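Local coordinates for ribonucleoside triphosphate reductase (Lactobacillus leichmannii, PDB 1L1L), which reduces ribonucleoside triphosphates to deoxyribonucleotides, as a vitamin B12-dependent (class II) ribonucleotide reductase that works as an allosterically regulated monomer, at residues K42-S45 with D49-V52. Sequence-based numbering, arbitrary orientation.
Sequences KGRS and DETV
Arg-44 sits where strand 44-45 begins within a G1 beta bulge, with Gly-43 and Arg-44 both facing Leu-39 of strand 38-39, and Glu-50 lies in the first turn of helix 48-60. The two side chains approach from opposite directions and meet in a bidentate, end-on salt bridge. Arg-44, with chi1 at 70°, runs extended from CG to NE, and Glu-50 is extended beyond CG, which brings the two groups together. NH1 of Arg-44 donates to OE1 of Glu-50 at 2.9 Å, on the syn lone pair. NH2 of Arg-44 lies 2.9 Å from OE2 of Glu-50 and makes the straighter bond, 168° at the hydrogen. The carboxylate sits at the guanidinium edge, but the two planes are turned 38° apart. NH1 of Arg-44 also donates to the backbone O of Ser-45 at 3.0 Å, from above that carbonyl plane, which helps fix the guanidinium. The backbone N of Asn-47, just before the helix, also donates to OE1 of Glu-50. Lys-42 adds a looser positive charge, its NZ 4.3 Å from OE2 of Glu-50. A water donates to OE2 of Glu-50 and weakly bonds NZ of Lys-42. The contact lies at the surface and spans the short link between the 38-45 hairpin and helix 48-60. Arg-44 and Glu-50 both touch Leu-39, while Val-52 packs on helix 72-90.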
loop_
_atom_site.group_PDB
_atom_site.type_symbol
_atom_site.label_atom_id
_atom_site.label_comp_id
_atom_site.label_asym_id
_atom_site.label_seq_id
_atom_site.Cartn_x
_atom_site.Cartn_y
_atom_site.Cartn_z
ATOM N N LYS A 42 4.087 14.590 27.279
ATOM C CA LYS A 42 5.442 14.297 27.719
ATOM C C LYS A 42 6.556 15.014 26.960
ATOM O O LYS A 42 7.720 14.946 27.354
ATOM C CB LYS A 42 5.664 12.785 27.684
ATOM C CG LYS A 42 4.660 12.029 28.542
ATOM C CD LYS A 42 5.068 10.585 28.764
ATOM C CE LYS A 42 4.148 9.916 29.770
ATOM N NZ LYS A 42 4.624 8.550 30.112
ATOM N N GLY A 43 6.206 15.708 25.883
ATOM C CA GLY A 43 7.215 16.419 25.119
ATOM C C GLY A 43 8.290 15.517 24.534
ATOM O O GLY A 43 9.481 15.829 24.591
ATOM N N ARG A 44 7.870 14.389 23.975
ATOM C CA ARG A 44 8.794 13.449 23.356
ATOM C C ARG A 44 7.997 12.484 22.500
ATOM O O ARG A 44 6.778 12.401 22.624
ATOM C CB ARG A 44 9.564 12.655 24.411
ATOM C CG ARG A 44 8.718 11.643 25.177
ATOM C CD ARG A 44 9.592 10.721 26.021
ATOM N NE ARG A 44 8.815 9.873 26.924
ATOM C CZ ARG A 44 8.034 8.866 26.541
ATOM N NH1 ARG A 44 7.907 8.561 25.255
ATOM N NH2 ARG A 44 7.382 8.156 27.450
ATOM N N SER A 45 8.685 11.765 21.625
ATOM C CA SER A 45 8.031 10.788 20.768
ATOM C C SER A 45 7.971 9.455 21.520
ATOM O O SER A 45 8.765 9.214 22.425
ATOM C CB SER A 45 8.808 10.616 19.460
ATOM O OG SER A 45 10.102 10.086 19.692
ATOM N N ASP A 49 7.786 -0.007 23.164
ATOM C CA ASP A 49 6.797 -0.628 24.041
ATOM C C ASP A 49 5.476 0.145 24.065
ATOM O O ASP A 49 4.406 -0.463 24.082
ATOM C CB ASP A 49 7.370 -0.749 25.463
ATOM C CG ASP A 49 7.445 0.580 26.165
ATOM O OD1 ASP A 49 6.410 1.017 26.706
ATOM O OD2 ASP A 49 8.531 1.199 26.166
ATOM N N GLU A 50 5.546 1.477 24.045
ATOM C CA GLU A 50 4.343 2.312 24.081
ATOM C C GLU A 50 3.533 2.250 22.797
ATOM O O GLU A 50 2.300 2.258 22.822
ATOM C CB GLU A 50 4.701 3.769 24.340
ATOM C CG GLU A 50 5.441 4.039 25.633
ATOM C CD GLU A 50 5.856 5.487 25.730
ATOM O OE1 GLU A 50 6.666 5.920 24.883
ATOM O OE2 GLU A 50 5.364 6.196 26.637
ATOM N N THR A 51 4.227 2.237 21.665
ATOM C CA THR A 51 3.526 2.164 20.396
ATOM C C THR A 51 2.760 0.855 20.312
ATOM O O THR A 51 1.573 0.846 20.012
ATOM C CB THR A 51 4.508 2.247 19.204
ATOM O OG1 THR A 51 5.152 3.526 19.211
ATOM C CG2 THR A 51 3.769 2.051 17.895
ATOM N N VAL A 52 3.441 -0.251 20.579
ATOM C CA VAL A 52 2.800 -1.558 20.503
ATOM C C VAL A 52 1.594 -1.641 21.431
ATOM O O VAL A 52 0.600 -2.291 21.102
ATOM C CB VAL A 52 3.788 -2.688 20.858
ATOM C CG1 VAL A 52 3.065 -4.034 20.872
ATOM C CG2 VAL A 52 4.930 -2.713 19.855
HETATM O O HOH W 1 2.886 6.716 27.759
#